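Pentafunctional AROM polypeptide (Schizosaccharomyces pombe, PDB 5SWV) catalyses five steps of the shikimate pathway, the part modelled here corresponding to its 3-dehydroquinate dehydratase and shikimate dehydrogenase. Local coordinates at residues A[176-179]-A[180-184]; A[186-189]-A[190-194]; A[139-143]-A[144-148]; A[233-236]-A[237-240]. All coordinates share one frame; numbering follows the deposited sequence.

Contact 1: residues A[176-179]-A[180-184]; sequences NLND and NLELE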
loop_
_atom_site.group_PDB
_atom_site.type_symbol
_atom_site.label_atom_id
_atom_site.label_comp_id
_atom_site.label_asym_id
_atom_site.label_seq_id
_atom_site.Cartn_x
_atom_site.Cartn_y
_atom_site.Cartn_z
ATOM N N ASN A 176 28.223 -3.613 21.622
ATOM C CA ASN A 176 27.749 -4.657 22.530
ATOM C C ASN A 176 26.244 -4.515 22.805
ATOM O O ASN A 176 25.670 -3.475 22.501
ATOM C CB ASN A 176 28.540 -4.597 23.841
ATOM C CG ASN A 176 28.583 -3.193 24.453
ATOM O OD1 ASN A 176 27.566 -2.656 24.900
ATOM N ND2 ASN A 176 29.770 -2.605 24.498
ATOM N N LEU A 177 25.618 -5.553 23.371
ATOM C CA LEU A 177 24.228 -5.472 23.867
ATOM C C LEU A 177 23.938 -4.196 24.681
ATOM O O LEU A 177 22.895 -3.550 24.516
ATOM C CB LEU A 177 23.906 -6.673 24.763
ATOM C CG LEU A 177 22.733 -6.526 25.775
ATOM C CD1 LEU A 177 21.409 -6.690 25.026
ATOM C CD2 LEU A 177 22.834 -7.462 26.983
ATOM N N ASN A 178 24.843 -3.858 25.589
ATOM C CA ASN A 178 24.597 -2.743 26.488
ATOM C C ASN A 178 24.291 -1.400 25.791
ATOM O O ASN A 178 23.528 -0.587 26.314
ATOM C CB ASN A 178 25.754 -2.574 27.463
ATOM C CG ASN A 178 25.305 -1.925 28.735
ATOM O OD1 ASN A 178 24.637 -2.567 29.549
ATOM N ND2 ASN A 178 25.601 -0.633 28.894
ATOM N N ASP A 179 24.891 -1.188 24.619
ATOM C CA ASP A 179 24.648 0.002 23.803
ATOM C C ASP A 179 23.183 0.104 23.337
ATOM O O ASP A 179 22.639 1.192 23.259
ATOM C CB ASP A 179 25.610 0.061 22.587
ATOM C CG ASP A 179 27.061 0.447 22.965
ATOM O OD1 ASP A 179 27.308 1.037 24.046
ATOM O OD2 ASP A 179 27.975 0.156 22.157
ATOM N N ASN A 180 22.555 -1.023 23.036
ATOM C CA ASN A 180 21.141 -1.055 22.658
ATOM C C ASN A 180 20.231 -0.703 23.829
ATOM O O ASN A 180 19.204 -0.051 23.649
ATOM C CB ASN A 180 20.758 -2.426 22.073
ATOM C CG ASN A 180 21.498 -2.733 20.780
ATOM O OD1 ASN A 180 21.683 -1.855 19.951
ATOM N ND2 ASN A 180 21.940 -3.973 20.611
ATOM N N LEU A 181 20.630 -1.130 25.024
ATOM C CA LEU A 181 19.898 -0.814 26.248
ATOM C C LEU A 181 20.045 0.651 26.661
ATOM O O LEU A 181 19.064 1.283 27.039
ATOM C CB LEU A 181 20.338 -1.737 27.386
ATOM C CG LEU A 181 20.128 -3.238 27.139
ATOM C CD1 LEU A 181 20.455 -4.005 28.401
ATOM C CD2 LEU A 181 18.711 -3.575 26.704
ATOM N N GLU A 182 21.255 1.192 26.594
ATOM C CA GLU A 182 21.444 2.613 26.866
ATOM C C GLU A 182 20.616 3.461 25.886
ATOM O O GLU A 182 20.050 4.481 26.259
ATOM C CB GLU A 182 22.931 2.974 26.836
ATOM C CG GLU A 182 23.664 2.454 28.066
ATOM C CD GLU A 182 25.181 2.583 28.029
ATOM O OE1 GLU A 182 25.820 2.105 28.981
ATOM O OE2 GLU A 182 25.753 3.153 27.081
ATOM N N LEU A 183 20.524 2.990 24.649
ATOM C CA LEU A 183 19.758 3.654 23.621
ATOM C C LEU A 183 18.273 3.732 23.981
ATOM O O LEU A 183 17.665 4.774 23.781
ATOM C CB LEU A 183 19.978 2.971 22.272
ATOM C CG LEU A 183 19.260 3.566 21.067
ATOM C CD1 LEU A 183 20.007 3.277 19.780
ATOM C CD2 LEU A 183 17.828 3.068 20.964
ATOM N N GLU A 184 17.690 2.657 24.515
ATOM C CA GLU A 184 16.289 2.694 24.968
ATOM C C GLU A 184 16.052 3.651 26.142
ATOM O O GLU A 184 15.041 4.345 26.169
ATOM C CB GLU A 184 15.766 1.301 25.340
ATOM C CG GLU A 184 15.696 0.276 24.203
ATOM C CD GLU A 184 15.012 0.772 22.938
ATOM O OE1 GLU A 184 13.904 1.354 23.033
ATOM O OE2 GLU A 184 15.600 0.564 21.841
HETATM O O HOH W 1 25.753 3.888 24.376
#

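Contact 2: residues A[186-189]-A[190-194]; sequences FRTR and ITNSM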
loop_
_atom_site.group_PDB
_atom_site.type_symbol
_atom_site.label_atom_id
_atom_site.label_comp_id
_atom_site.label_asym_id
_atom_site.label_seq_id
_atom_site.Cartn_x
_atom_site.Cartn_y
_atom_site.Cartn_z
ATOM N N PHE A 186 17.819 6.338 26.596
ATOM C CA PHE A 186 17.876 7.588 25.866
ATOM C C PHE A 186 16.549 7.867 25.146
ATOM O O PHE A 186 15.998 8.946 25.283
ATOM C CB PHE A 186 19.058 7.590 24.883
ATOM C CG PHE A 186 19.165 8.853 24.064
ATOM C CD1 PHE A 186 19.858 9.956 24.550
ATOM C CD2 PHE A 186 18.554 8.947 22.817
ATOM C CE1 PHE A 186 19.947 11.126 23.810
ATOM C CE2 PHE A 186 18.632 10.117 22.075
ATOM C CZ PHE A 186 19.331 11.207 22.571
ATOM N N ARG A 187 16.028 6.888 24.412
ATOM C CA ARG A 187 14.755 7.048 23.739
ATOM C C ARG A 187 13.686 7.543 24.701
ATOM O O ARG A 187 12.931 8.451 24.354
ATOM C CB ARG A 187 14.305 5.749 23.068
ATOM C CG ARG A 187 12.828 5.723 22.709
ATOM C CD ARG A 187 12.492 4.986 21.433
ATOM N NE ARG A 187 13.355 3.846 21.120
ATOM C CZ ARG A 187 13.768 3.501 19.888
ATOM N NH1 ARG A 187 13.434 4.205 18.812
ATOM N NH2 ARG A 187 14.545 2.433 19.721
ATOM N N THR A 188 13.617 6.956 25.898
ATOM C CA THR A 188 12.567 7.333 26.859
ATOM C C THR A 188 12.740 8.802 27.286
ATOM O O THR A 188 11.768 9.554 27.279
ATOM C CB THR A 188 12.499 6.382 28.086
ATOM O OG1 THR A 188 12.223 5.051 27.653
ATOM C CG2 THR A 188 11.388 6.783 29.029
ATOM N N ARG A 189 13.972 9.203 27.601
ATOM C CA ARG A 189 14.260 10.553 28.114
ATOM C C ARG A 189 13.982 11.691 27.117
ATOM O O ARG A 189 13.384 12.707 27.479
ATOM C CB ARG A 189 15.724 10.665 28.574
ATOM C CG ARG A 189 16.104 9.811 29.769
ATOM C CD ARG A 189 17.352 10.345 30.472
ATOM N NE ARG A 189 18.527 10.496 29.587
ATOM C CZ ARG A 189 19.399 9.530 29.247
ATOM N NH1 ARG A 189 19.266 8.272 29.688
ATOM N NH2 ARG A 189 20.421 9.824 28.436
ATOM N N ILE A 190 14.473 11.519 25.890
ATOM C CA ILE A 190 14.334 12.509 24.815
ATOM C C ILE A 190 12.880 12.650 24.359
ATOM O O ILE A 190 12.436 13.755 24.034
ATOM C CB ILE A 190 15.265 12.172 23.608
ATOM C CG1 ILE A 190 15.393 13.342 22.629
ATOM C CG2 ILE A 190 14.800 10.943 22.837
ATOM C CD1 ILE A 190 16.374 14.393 23.083
ATOM N N THR A 191 12.158 11.532 24.343
ATOM C CA THR A 191 10.761 11.496 23.937
ATOM C C THR A 191 9.852 12.199 24.944
ATOM O O THR A 191 8.845 12.779 24.544
ATOM C CB THR A 191 10.319 10.040 23.719
ATOM O OG1 THR A 191 11.100 9.504 22.651
ATOM C CG2 THR A 191 8.842 9.919 23.362
ATOM N N ASN A 192 10.197 12.139 26.233
ATOM C CA ASN A 192 9.495 12.920 27.282
ATOM C C ASN A 192 9.681 14.437 27.122
ATOM O O ASN A 192 8.746 15.211 27.362
ATOM C CB ASN A 192 9.945 12.506 28.708
ATOM C CG ASN A 192 9.353 11.164 29.162
ATOM O OD1 ASN A 192 8.133 10.981 29.190
ATOM N ND2 ASN A 192 10.222 10.231 29.547
ATOM N N SER A 193 10.882 14.840 26.709
ATOM C CA SER A 193 11.266 16.243 26.637
ATOM C C SER A 193 10.981 16.933 25.307
ATOM O O SER A 193 11.232 18.126 25.198
ATOM C CB SER A 193 12.759 16.367 26.905
ATOM O OG SER A 193 13.485 16.016 25.740
ATOM N N MET A 194 10.490 16.201 24.304
ATOM C CA MET A 194 10.329 16.738 22.944
ATOM C C MET A 194 9.373 15.879 22.129
ATOM O O MET A 194 9.299 14.679 22.352
ATOM C CB MET A 194 11.691 16.792 22.262
ATOM C CG MET A 194 11.676 16.479 20.778
ATOM S SD MET A 194 13.261 15.874 20.235
ATOM C CE MET A 194 12.830 14.352 19.385
#

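Contact 3: residues A[139-143]-A[144-148]; sequences WHDLS and GTWSW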
loop_
_atom_site.group_PDB
_atom_site.type_symbol
_atom_site.label_atom_id
_atom_site.label_comp_id
_atom_site.label_asym_id
_atom_site.label_seq_id
_atom_site.Cartn_x
_atom_site.Cartn_y
_atom_site.Cartn_z
ATOM N N TRP A 139 21.857 12.034 11.558
ATOM C CA TRP A 139 23.279 11.862 11.810
ATOM C C TRP A 139 23.595 10.416 12.177
ATOM O O TRP A 139 22.858 9.783 12.927
ATOM C CB TRP A 139 23.764 12.794 12.911
ATOM C CG TRP A 139 25.247 12.720 13.104
ATOM C CD1 TRP A 139 25.913 11.942 14.005
ATOM C CD2 TRP A 139 26.250 13.410 12.353
ATOM N NE1 TRP A 139 27.271 12.121 13.880
ATOM C CE2 TRP A 139 27.509 13.023 12.880
ATOM C CE3 TRP A 139 26.216 14.337 11.299
ATOM C CZ2 TRP A 139 28.724 13.521 12.385
ATOM C CZ3 TRP A 139 27.443 14.841 10.808
ATOM C CH2 TRP A 139 28.674 14.422 11.355
ATOM N N HIS A 140 24.717 9.934 11.648
ATOM C CA HIS A 140 25.197 8.574 11.820
ATOM C C HIS A 140 26.600 8.600 12.477
ATOM O O HIS A 140 27.527 9.216 11.939
ATOM C CB HIS A 140 25.256 7.880 10.449
ATOM C CG HIS A 140 23.921 7.706 9.785
ATOM N ND1 HIS A 140 23.246 8.746 9.167
ATOM C CD2 HIS A 140 23.140 6.608 9.629
ATOM C CE1 HIS A 140 22.108 8.290 8.667
ATOM N NE2 HIS A 140 22.016 6.998 8.937
ATOM N N ASP A 141 26.757 7.962 13.634
ATOM C CA ASP A 141 28.073 7.859 14.293
ATOM C C ASP A 141 28.754 6.535 13.947
ATOM O O ASP A 141 28.649 5.536 14.668
ATOM C CB ASP A 141 27.964 8.027 15.816
ATOM C CG ASP A 141 29.299 7.835 16.531
ATOM O OD1 ASP A 141 30.345 8.243 15.971
ATOM O OD2 ASP A 141 29.298 7.259 17.649
ATOM N N LEU A 142 29.476 6.550 12.839
ATOM C CA LEU A 142 30.244 5.390 12.417
ATOM C C LEU A 142 31.302 4.942 13.441
ATOM O O LEU A 142 31.598 3.764 13.516
ATOM C CB LEU A 142 30.884 5.639 11.039
ATOM C CG LEU A 142 30.113 5.044 9.855
ATOM C CD1 LEU A 142 28.636 5.427 9.879
ATOM C CD2 LEU A 142 30.765 5.453 8.537
ATOM N N SER A 143 31.831 5.881 14.232
ATOM C CA SER A 143 32.867 5.611 15.237
ATOM C C SER A 143 32.402 4.708 16.386
ATOM O O SER A 143 33.218 4.052 17.036
ATOM C CB SER A 143 33.400 6.928 15.828
ATOM O OG SER A 143 32.554 7.419 16.852
ATOM N N GLY A 144 31.107 4.703 16.673
ATOM C CA GLY A 144 30.613 3.988 17.844
ATOM C C GLY A 144 31.127 4.501 19.185
ATOM O O GLY A 144 31.113 3.766 20.160
ATOM N N THR A 145 31.562 5.754 19.246
ATOM C CA THR A 145 32.107 6.323 20.476
ATOM C C THR A 145 31.162 7.296 21.161
ATOM O O THR A 145 31.487 7.778 22.227
ATOM C CB THR A 145 33.429 7.070 20.208
ATOM O OG1 THR A 145 33.174 8.296 19.506
ATOM C CG2 THR A 145 34.395 6.193 19.405
ATOM N N TRP A 146 30.018 7.617 20.554
ATOM C CA TRP A 146 29.079 8.567 21.166
ATOM C C TRP A 146 28.143 7.766 22.041
ATOM O O TRP A 146 27.264 7.074 21.538
ATOM C CB TRP A 146 28.318 9.399 20.113
ATOM C CG TRP A 146 29.182 10.451 19.401
ATOM C CD1 TRP A 146 30.535 10.624 19.521
ATOM C CD2 TRP A 146 28.752 11.418 18.432
ATOM N NE1 TRP A 146 30.962 11.645 18.715
ATOM C CE2 TRP A 146 29.891 12.147 18.032
ATOM C CE3 TRP A 146 27.516 11.747 17.876
ATOM C CZ2 TRP A 146 29.829 13.194 17.104
ATOM C CZ3 TRP A 146 27.454 12.795 16.937
ATOM C CH2 TRP A 146 28.603 13.503 16.570
ATOM N N SER A 147 28.368 7.846 23.347
ATOM C CA SER A 147 27.521 7.177 24.331
ATOM C C SER A 147 26.092 7.710 24.278
ATOM O O SER A 147 25.894 8.899 24.036
ATOM C CB SER A 147 28.092 7.381 25.751
ATOM O OG SER A 147 27.155 7.071 26.777
ATOM N N TRP A 148 25.116 6.823 24.499
ATOM C CA TRP A 148 23.705 7.204 24.683
ATOM C C TRP A 148 23.373 7.514 26.149
ATOM O O TRP A 148 22.410 8.237 26.420
ATOM C CB TRP A 148 22.776 6.094 24.225
ATOM C CG TRP A 148 22.877 5.737 22.803
ATOM C CD1 TRP A 148 23.372 4.582 22.285
ATOM C CD2 TRP A 148 22.438 6.517 21.696
ATOM N NE1 TRP A 148 23.277 4.594 20.919
ATOM C CE2 TRP A 148 22.710 5.775 20.529
ATOM C CE3 TRP A 148 21.844 7.776 21.573
ATOM C CZ2 TRP A 148 22.410 6.243 19.259
ATOM C CZ3 TRP A 148 21.541 8.245 20.300
ATOM C CH2 TRP A 148 21.823 7.475 19.160
#

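Contact 4: residues A[233-236]-A[237-240]; sequences QLTV and KQLN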
loop_
_atom_site.group_PDB
_atom_site.type_symbol
_atom_site.label_atom_id
_atom_site.label_comp_id
_atom_site.label_asym_id
_atom_site.label_seq_id
_atom_site.Cartn_x
_atom_site.Cartn_y
_atom_site.Cartn_z
ATOM N N GLN A 233 21.194 -4.660 8.978
ATOM C CA GLN A 233 19.870 -4.402 8.447
ATOM C C GLN A 233 19.115 -5.693 8.222
ATOM O O GLN A 233 19.689 -6.679 7.767
ATOM C CB GLN A 233 19.977 -3.662 7.136
ATOM C CG GLN A 233 18.648 -3.171 6.597
ATOM C CD GLN A 233 18.833 -2.320 5.360
ATOM O OE1 GLN A 233 19.832 -2.455 4.634
ATOM N NE2 GLN A 233 17.871 -1.428 5.108
ATOM N N LEU A 234 17.821 -5.647 8.522
ATOM C CA LEU A 234 16.920 -6.788 8.421
ATOM C C LEU A 234 15.914 -6.627 7.282
ATOM O O LEU A 234 15.620 -5.519 6.873
ATOM C CB LEU A 234 16.146 -6.912 9.727
ATOM C CG LEU A 234 16.973 -7.188 10.979
ATOM C CD1 LEU A 234 16.101 -7.125 12.234
ATOM C CD2 LEU A 234 17.675 -8.544 10.869
ATOM N N THR A 235 15.384 -7.744 6.801
ATOM C CA THR A 235 14.271 -7.737 5.873
ATOM C C THR A 235 12.991 -7.599 6.687
ATOM O O THR A 235 13.023 -7.726 7.923
ATOM C CB THR A 235 14.209 -9.002 4.986
ATOM O OG1 THR A 235 13.969 -10.170 5.779
ATOM C CG2 THR A 235 15.485 -9.182 4.201
ATOM N N VAL A 236 11.874 -7.336 6.001
ATOM C CA VAL A 236 10.566 -7.243 6.661
ATOM C C VAL A 236 10.199 -8.559 7.334
ATOM O O VAL A 236 9.699 -8.567 8.462
ATOM C CB VAL A 236 9.443 -6.777 5.687
ATOM C CG1 VAL A 236 8.044 -7.051 6.235
ATOM C CG2 VAL A 236 9.590 -5.288 5.423
ATOM N N LYS A 237 10.444 -9.659 6.637
ATOM C CA LYS A 237 10.193 -10.981 7.194
ATOM C C LYS A 237 10.973 -11.213 8.492
ATOM O O LYS A 237 10.421 -11.647 9.505
ATOM C CB LYS A 237 10.569 -12.052 6.188
ATOM C CG LYS A 237 10.077 -13.412 6.607
ATOM C CD LYS A 237 10.559 -14.471 5.646
ATOM C CE LYS A 237 9.850 -15.784 5.913
ATOM N NZ LYS A 237 10.744 -16.931 5.618
ATOM N N GLN A 238 12.262 -10.919 8.430
ATOM C CA GLN A 238 13.138 -11.074 9.573
ATOM C C GLN A 238 12.700 -10.185 10.711
ATOM O O GLN A 238 12.713 -10.601 11.872
ATOM C CB GLN A 238 14.568 -10.713 9.193
ATOM C CG GLN A 238 15.243 -11.692 8.244
ATOM C CD GLN A 238 16.668 -11.263 7.901
ATOM O OE1 GLN A 238 16.918 -10.167 7.373
ATOM N NE2 GLN A 238 17.622 -12.131 8.223
ATOM N N LEU A 239 12.321 -8.958 10.369
ATOM C CA LEU A 239 11.935 -7.970 11.365
ATOM C C LEU A 239 10.733 -8.427 12.155
ATOM O O LEU A 239 10.716 -8.280 13.364
ATOM C CB LEU A 239 11.645 -6.613 10.725
ATOM C CG LEU A 239 11.285 -5.464 11.686
ATOM C CD1 LEU A 239 12.427 -5.116 12.628
ATOM C CD2 LEU A 239 10.871 -4.221 10.904
ATOM N N ASN A 240 9.732 -8.968 11.469
ATOM C CA ASN A 240 8.549 -9.508 12.145
ATOM C C ASN A 240 8.895 -10.766 12.948
ATOM O O ASN A 240 8.538 -10.891 14.116
ATOM C CB ASN A 240 7.452 -9.829 11.138
ATOM C CG ASN A 240 6.841 -8.588 10.507
ATOM O OD1 ASN A 240 6.690 -7.552 11.159
ATOM N ND2 ASN A 240 6.460 -8.697 9.235
HETATM O O HOH W 2 19.184 -9.035 6.222
#

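Contact 1: residues A[176-179]-A[180-184]
Residues 176-184 run into and along the first turns of helix 177-193, where Glu182 N bonds to Asn178 O at 2.9 Å and Leu183 N to Asp179 O at 3.1 Å, the four-residue spacing of an alpha helix. This is the start of the helix in a beta-alpha-beta unit of the dehydroquinase TIM barrel, between strands 167-173 and 198-203. Asn176 is the N-cap: its OD1 accepts from Asp179 N at 3.1 Å, giving an amide of the open first turn a side-chain partner. Next along the chain, Leu177 and Leu181 lie one turn apart on an exposed flank, where Leu177 CD1 lies 4.2 Å from Leu181 CG. Another flank is polar. Glu182 sends its extended chain back toward the start of the helix, with CG beside its own backbone N (chi1 -73°), and this brings the carboxylate to both Asn178 and Asp179. The amide of Asn178 stands almost perpendicular to it, at 86°, and its ND2 comes close to OE1 at an angle too poor for a hydrogen bond. Asp179 is held at OD2 by Asn175 N, while its OD1 faces Glu182 OE2 across 4.0 Å. Two like charges would be expected to repel there, and a water that donates to both, at 2.8 Å from Glu182 OE2 and 3.3 Å from Asp179 OD1, would ease the approach.

Contact 2: residues A[186-189]-A[190-194]
The Phe186 ring carries Ile190 on one face: CB of Ile190 sits 4.2 Å above the ring plane, displaced toward the rim, and its CG2 methyl comes to 4.0 Å from Phe186 CE2. The Trp148 ring also meets this phenyl, with the planes at about 50°, and Leu200 of strand 198-203 and Met155 of helix 152-162 pack around it. The second flat group, the guanidinium of Arg189, has Phe186 CA over one face, again toward the rim, and its NH2 bonds to Trp148 O. Ile190 reaches the phenyl because CG2 lies between its backbone N and carbonyl carbon, while CG1 extends away from the N (chi1 -166°).

All this belongs to the closing turns of helix 177-193, the helix of a beta-alpha-beta unit in the TIM barrel. Elsewhere on the helix, hydroxyls turn back onto the backbone. Arg187 O takes two bonds from one residue, Thr191 N at 3.2 Å and Thr191 OG1 at 2.7 Å, arriving from opposite faces of the carbonyl plane. Thr191 can do this because its hydroxyl is turned beside its own N (chi1 -63°). Near the helix end, Ser193 OG donates to Ile190 O at 3.0 Å. The Arg187 side chain leads elsewhere, to Asn214 and in a salt bridge to Glu184. The chemistry is thus divided: apolar groups face the barrel, while the hydroxyls of Thr191 and Ser193, on different flanks of the helix, each find an acceptor in one of its own carbonyls.

Contact 3: residues A[139-143]-A[144-148]
Trp146 N gives its hydrogen to Asp141 OD2 at 3.0 Å, met on the syn side of the carboxylate but 31° out of its plane. The same oxygen takes a weak bond from Thr145 N, which has a straighter one to Ser143 OG at 3.1 Å. That serine hydroxyl is used three ways: it accepts from Thr145 N, accepts from Thr145 OG1 at 2.9 Å, and donates to the syn lone pair of Asp141 OD1, so both carboxylate oxygens are engaged. With chi1 at 176°, Asp141 swings its carboxylate beneath the backbone that follows it. The chain here makes a type I beta turn from Asp141 to Gly144, closed by Gly144 N to Asp141 O at 3.3 Å, and Ser143 starts an ST turn within the loop that leaves strand 134-140 of the TIM barrel. Gly144, at positive phi, offers its O to Asn175 ND2. The carboxylate also covers one face of Trp146, with Asp141 CG 3.8 Å above the ring plane and toward the rim. Farther out, the six-membered ring of Trp146 runs nearly parallel to the five-membered ring of Trp139, but they are slid apart and barely overlap, centroids 4.8 Å apart. Lys157 makes a cation-pi contact with Trp139, and Trp146 O accepts from Trp154 NE1.

Contact 4: residues A[233-236]-A[237-240]
A capping box starts helix 236-245: Thr235 and Gln238 exchange side-chain to backbone bonds in both directions. Thr235 OG1, the N-cap oxygen, accepts from Gln238 N at 3.2 Å. In return Gln238 OE1 accepts from Thr235 N at 2.9 Å, in the carbonyl plane and on a lone pair. The threonine hydroxyl can face the helix because OG1 stands between its backbone N and carbonyl carbon (chi1 65°). It also sends a weak bond to Gln238 OE1, and a water bridges that same OE1, at 2.8 Å, to Gln233 O. The helix follows strand 218-220, the last strand of the dehydroquinase TIM barrel, and its regular bonding begins at once with Leu239 N to Thr235 O at 2.8 Å and Asn240 N to Val236 O at 3.0 Å. On the buried side, the leucines before and after the cap come together, Leu234 CD1 lying 4.2 Å from Leu239 CD1, and both pack on Ile212 of helix 208-213. Val236 and Leu239 also rest on Val220. Asn240 runs alongside Val236, with its ND2 3.8 Å from Val236 CG1, and that amide nitrogen bonds to Leu277 O at the end of helix 266-277.

How the contacts relate
From the N terminus the order is contact 3, contact 1, contact 2, contact 4. They follow in series, with none nested or crossing, and each is closed within its own short piece of chain. Contact 3 shapes the loop leaving strand 134-140; contacts 1 and 2 hold the beginning and end of helix 177-193, their centres about 15 Å apart. Trp148 draws the first three together: its indole packs on Leu183 of contact 1, and its backbone O lies beside Phe186 of contact 2. One barrel loop is thereby tied to both parts of a later helix. Contact 4, after the last barrel strand, touches none of them, its nearest atoms about 10 Å from contact 3.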